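Long-range contacts in PA1221 (Pseudomonas aeruginosa, PDB 4DG9), which combines an AMP-binding domain of the ANL superfamily and a phosphopantetheine attachment domain in one chain: residues M205-N210 and T219-G224; F198-P203 and L278-T283. All coordinates share one frame; numbering follows the deposited sequence.

Contact 1 of 2, residues M205-N210 and T219-G224; sequences MRFLVN and TLEIWG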
# COMPACT_ATOMS: atom_id res chain seq x y z
N MET A 205 -13.10 -9.15 16.23
CA MET A 205 -11.97 -8.39 15.73
C MET A 205 -12.41 -6.96 15.34
O MET A 205 -13.54 -6.74 14.89
CB MET A 205 -11.30 -9.13 14.56
CG MET A 205 -11.99 -8.99 13.23
SD MET A 205 -11.08 -9.89 11.95
CE MET A 205 -9.40 -9.39 12.31
N ARG A 206 -11.54 -6.00 15.60
CA ARG A 206 -11.77 -4.63 15.16
C ARG A 206 -10.60 -4.16 14.30
O ARG A 206 -9.53 -3.86 14.81
CB ARG A 206 -12.01 -3.72 16.36
CG ARG A 206 -13.28 -4.12 17.10
CD ARG A 206 -13.58 -3.32 18.35
NE ARG A 206 -14.08 -1.97 18.09
CZ ARG A 206 -15.31 -1.69 17.65
NH1 ARG A 206 -16.16 -2.67 17.38
NH2 ARG A 206 -15.68 -0.43 17.48
N PHE A 207 -10.84 -4.07 13.01
CA PHE A 207 -9.74 -3.93 12.07
C PHE A 207 -9.59 -2.50 11.61
O PHE A 207 -10.54 -1.89 11.11
CB PHE A 207 -9.93 -4.86 10.88
CG PHE A 207 -8.64 -5.48 10.41
CD1 PHE A 207 -8.54 -6.85 10.20
CD2 PHE A 207 -7.53 -4.69 10.20
CE1 PHE A 207 -7.34 -7.41 9.80
CE2 PHE A 207 -6.32 -5.24 9.79
CZ PHE A 207 -6.23 -6.60 9.59
N LEU A 208 -8.40 -1.96 11.78
CA LEU A 208 -8.11 -0.60 11.34
C LEU A 208 -8.12 -0.51 9.81
O LEU A 208 -7.43 -1.27 9.12
CB LEU A 208 -6.76 -0.16 11.89
CG LEU A 208 -6.20 1.12 11.27
CD1 LEU A 208 -6.97 2.33 11.78
CD2 LEU A 208 -4.72 1.24 11.60
N VAL A 209 -8.91 0.41 9.27
CA VAL A 209 -8.97 0.59 7.83
C VAL A 209 -8.26 1.89 7.50
O VAL A 209 -8.73 2.98 7.78
CB VAL A 209 -10.41 0.64 7.30
CG1 VAL A 209 -10.39 0.83 5.79
CG2 VAL A 209 -11.19 -0.62 7.70
N ASN A 210 -7.08 1.72 6.92
CA ASN A 210 -6.09 2.77 6.77
C ASN A 210 -5.47 2.80 5.37
O ASN A 210 -5.31 3.86 4.76
CB ASN A 210 -5.03 2.63 7.85
CG ASN A 210 -4.08 3.78 7.85
OD1 ASN A 210 -4.50 4.96 7.88
ND2 ASN A 210 -2.79 3.48 7.81
N THR A 219 -7.59 -4.55 1.03
CA THR A 219 -8.39 -5.77 0.90
C THR A 219 -8.51 -6.52 2.21
O THR A 219 -9.60 -6.92 2.64
CB THR A 219 -7.76 -6.74 -0.11
OG1 THR A 219 -7.65 -6.10 -1.39
CG2 THR A 219 -8.63 -8.00 -0.24
N LEU A 220 -7.36 -6.72 2.84
CA LEU A 220 -7.29 -7.42 4.12
C LEU A 220 -8.04 -6.63 5.16
O LEU A 220 -8.89 -7.17 5.86
CB LEU A 220 -5.84 -7.62 4.57
CG LEU A 220 -5.61 -8.13 5.99
CD1 LEU A 220 -6.31 -9.46 6.23
CD2 LEU A 220 -4.12 -8.24 6.31
N GLU A 221 -7.71 -5.35 5.26
CA GLU A 221 -8.30 -4.54 6.34
C GLU A 221 -9.84 -4.47 6.29
O GLU A 221 -10.50 -4.47 7.32
CB GLU A 221 -7.70 -3.13 6.32
CG GLU A 221 -6.20 -3.08 6.36
CD GLU A 221 -5.66 -1.69 6.12
OE1 GLU A 221 -6.45 -0.79 5.76
OE2 GLU A 221 -4.45 -1.48 6.31
N ILE A 222 -10.40 -4.40 5.09
CA ILE A 222 -11.85 -4.28 4.93
C ILE A 222 -12.54 -5.64 5.01
O ILE A 222 -13.34 -5.91 5.93
CB ILE A 222 -12.19 -3.58 3.57
CG1 ILE A 222 -11.63 -2.16 3.58
CG2 ILE A 222 -13.69 -3.54 3.31
CD1 ILE A 222 -11.52 -1.55 2.24
N TRP A 223 -12.22 -6.50 4.05
CA TRP A 223 -12.92 -7.77 3.94
C TRP A 223 -12.59 -8.73 5.08
O TRP A 223 -13.42 -9.55 5.46
CB TRP A 223 -12.67 -8.38 2.55
CG TRP A 223 -13.08 -7.40 1.53
CD1 TRP A 223 -12.28 -6.73 0.65
CD2 TRP A 223 -14.40 -6.90 1.32
NE1 TRP A 223 -13.02 -5.87 -0.12
CE2 TRP A 223 -14.33 -5.95 0.28
CE3 TRP A 223 -15.64 -7.19 1.90
CZ2 TRP A 223 -15.45 -5.27 -0.18
CZ3 TRP A 223 -16.75 -6.51 1.45
CH2 TRP A 223 -16.65 -5.56 0.41
N GLY A 224 -11.40 -8.62 5.64
CA GLY A 224 -11.06 -9.43 6.79
C GLY A 224 -12.13 -9.27 7.86
O GLY A 224 -12.64 -10.27 8.39
O HOH W 1 -2.13 0.79 7.36
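E221 carries the contact, covering the F207 ring with its backbone and reaching the end of the strand with its carboxylate. Its CA stands over one face of the ring, 4.0 Å from the centroid and 15° off the normal, a CH-pi contact. Beside it, L220 CG approaches F207 CZ obliquely at 4.0 Å. Toward the start of the strand, M205 SD lies 3.9 Å from G224 O, where the helix presents backbone alone. Nearer its end, V209 and I222 cross at about a right angle, CG1 to CG1 at 3.9 Å. This half is buried and tightly packed, side chains against one another and against the helix backbone.

The other end is polar. With CG turned away from the carbonyl carbon (chi1 -54°) and the chain extended beyond it, E221 runs alongside L208 O. There OE1 accepts a nearly straight bond of 2.8 Å (175°) from N210 N, which comes from above the carboxylate plane. OE2 bonds to S211 OG. Only at the partly exposed N210 amide is the contact looser: ND2 donates to a water at 2.8 Å that reaches E221 OE2 weakly, while OD1 is held by N235. The N210 side chain is about 6 Å from the bound DG9. Strand 206-209, helix 217-226 and strand 231-234 form a beta-alpha-beta unit of the AMP-binding domain, and this is its strand-to-helix packing.

Contact 2 of 2, residues F198-P203 and L278-T283; sequences FLAFAP and LRQLLT
The Q280 amide and the F198 ring are the flat groups that meet the opposite segment. Over one face of the amide sits L199 CD1, 3.3 Å from Q280 CD, while A200 engages its polar atoms. The F198 ring meets L282 obliquely, CE2 to CD2 at 3.9 Å. Within the loop, L199 CD2 lies over one face of the F201 ring, offset toward its rim. In R279 the guanidinium takes a water at its edge, in plane, with NH2 2.7 Å from the water oxygen.

Q280 grips the backbone of a single residue at two points. A200 N donates to Q280 OE1 at 2.7 Å, in the carbonyl plane and on a lone pair, with a C=O...donor angle of 139°. In return Q280 NE2 donates to A200 O at 3.1 Å, with the donor tilted 34° from the A200 carbonyl plane. The side-chain amide thus offers A200 an acceptor and a donor, as a backbone partner could. Strand 280-284 itself lies between the parallel strands 256-260 and 304-309 in a mixed sheet of the AMP-binding domain, and the loop after helix 186-193 runs across the side chains of Q280 and L282. NE2 has a second partner on this sheet, S256 OG. A200 O also receives a bond from the water on R279, so two donors hold it.

L199 has CG opposite its backbone N (chi1 -170°), which carries the branch in between Q280 and L282. Its CD1 reaches L282 CD1 at 3.8 Å. L282 also packs on W258 and V306, and F198 O accepts a bond from H304.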
# COMPACT_ATOMS: atom_id res chain seq x y z
N PHE A 198 -2.98 -17.67 10.17
CA PHE A 198 -1.90 -16.72 10.43
C PHE A 198 -2.41 -15.55 11.24
O PHE A 198 -1.64 -14.75 11.78
CB PHE A 198 -1.25 -16.23 9.14
CG PHE A 198 -2.17 -15.46 8.26
CD1 PHE A 198 -2.68 -16.03 7.11
CD2 PHE A 198 -2.51 -14.15 8.57
CE1 PHE A 198 -3.52 -15.31 6.27
CE2 PHE A 198 -3.35 -13.43 7.74
CZ PHE A 198 -3.85 -14.01 6.59
N LEU A 199 -3.73 -15.45 11.32
CA LEU A 199 -4.36 -14.37 12.05
C LEU A 199 -5.61 -14.99 12.59
O LEU A 199 -6.11 -15.94 12.01
CB LEU A 199 -4.72 -13.22 11.11
CG LEU A 199 -5.19 -11.92 11.76
CD1 LEU A 199 -4.04 -11.26 12.47
CD2 LEU A 199 -5.77 -10.98 10.72
N ALA A 200 -6.11 -14.46 13.69
CA ALA A 200 -7.42 -14.87 14.15
C ALA A 200 -8.47 -13.90 13.61
O ALA A 200 -8.63 -12.79 14.11
CB ALA A 200 -7.46 -14.88 15.65
N PHE A 201 -9.23 -14.36 12.61
CA PHE A 201 -10.36 -13.62 12.09
C PHE A 201 -11.59 -14.05 12.88
O PHE A 201 -11.95 -15.22 12.89
CB PHE A 201 -10.59 -13.95 10.62
CG PHE A 201 -9.54 -13.43 9.70
CD1 PHE A 201 -9.60 -12.12 9.23
CD2 PHE A 201 -8.51 -14.26 9.25
CE1 PHE A 201 -8.63 -11.63 8.34
CE2 PHE A 201 -7.53 -13.79 8.35
CZ PHE A 201 -7.61 -12.48 7.88
N ALA A 202 -12.21 -13.10 13.56
CA ALA A 202 -13.34 -13.40 14.42
C ALA A 202 -14.30 -12.21 14.47
O ALA A 202 -13.91 -11.08 14.17
CB ALA A 202 -12.85 -13.77 15.83
N PRO A 203 -15.56 -12.46 14.85
CA PRO A 203 -16.57 -11.39 14.93
C PRO A 203 -16.18 -10.26 15.89
O PRO A 203 -16.65 -9.14 15.77
CB PRO A 203 -17.81 -12.12 15.45
CG PRO A 203 -17.57 -13.57 15.17
CD PRO A 203 -16.10 -13.77 15.24
N LEU A 278 -3.32 -3.15 20.66
CA LEU A 278 -3.51 -4.02 19.51
C LEU A 278 -3.30 -5.46 19.97
O LEU A 278 -2.35 -5.73 20.71
CB LEU A 278 -2.52 -3.66 18.38
CG LEU A 278 -2.66 -2.31 17.63
CD1 LEU A 278 -1.54 -2.08 16.62
CD2 LEU A 278 -4.02 -2.14 16.95
N ARG A 279 -4.20 -6.37 19.61
CA ARG A 279 -3.96 -7.80 19.78
C ARG A 279 -3.18 -8.36 18.59
O ARG A 279 -2.31 -9.22 18.74
CB ARG A 279 -5.27 -8.59 19.95
CG ARG A 279 -6.17 -8.10 21.07
CD ARG A 279 -7.36 -9.05 21.30
NE ARG A 279 -8.26 -9.14 20.15
CZ ARG A 279 -8.34 -10.18 19.31
NH1 ARG A 279 -7.55 -11.23 19.49
NH2 ARG A 279 -9.20 -10.17 18.30
N GLN A 280 -3.51 -7.87 17.41
CA GLN A 280 -2.94 -8.42 16.19
C GLN A 280 -2.40 -7.34 15.26
O GLN A 280 -3.10 -6.38 14.90
CB GLN A 280 -3.98 -9.24 15.44
CG GLN A 280 -4.59 -10.35 16.24
CD GLN A 280 -5.52 -11.21 15.42
OE1 GLN A 280 -5.32 -12.41 15.29
NE2 GLN A 280 -6.56 -10.59 14.87
N LEU A 281 -1.16 -7.53 14.84
CA LEU A 281 -0.53 -6.58 13.96
C LEU A 281 0.19 -7.33 12.84
O LEU A 281 0.94 -8.27 13.09
CB LEU A 281 0.44 -5.69 14.73
CG LEU A 281 1.41 -4.83 13.93
CD1 LEU A 281 0.64 -3.92 13.01
CD2 LEU A 281 2.28 -4.01 14.87
N LEU A 282 -0.08 -6.92 11.61
CA LEU A 282 0.64 -7.45 10.46
C LEU A 282 1.43 -6.33 9.83
O LEU A 282 1.00 -5.15 9.80
CB LEU A 282 -0.31 -8.05 9.42
CG LEU A 282 -1.32 -9.10 9.89
CD1 LEU A 282 -2.58 -8.41 10.38
CD2 LEU A 282 -1.66 -10.07 8.79
N THR A 283 2.61 -6.69 9.36
CA THR A 283 3.42 -5.76 8.59
C THR A 283 4.19 -6.55 7.52
O THR A 283 4.15 -7.78 7.49
CB THR A 283 4.36 -4.93 9.50
OG1 THR A 283 5.14 -4.04 8.70
CG2 THR A 283 5.29 -5.85 10.29
O HOH W 2 -9.91 -12.01 16.48

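Both contacts are largely buried, but contact 1 lies nearer the centre of the chain, whereas contact 2 reaches the surface at A200. Contact 1 packs a strand on the helix that soon follows it; contact 2 ties an irregular loop to a strand far along the sequence. A side chain bonds to backbone in each: a carboxylate accepting one N-H in contact 1, an amide both accepting and donating in contact 2. Their centres are 10 Å apart and they share a hydrophobic seam, in which F201 packs on L220 and G224, and L220 meets L282. Strand 256-260 borders both, offering W258 to E221 and to L282.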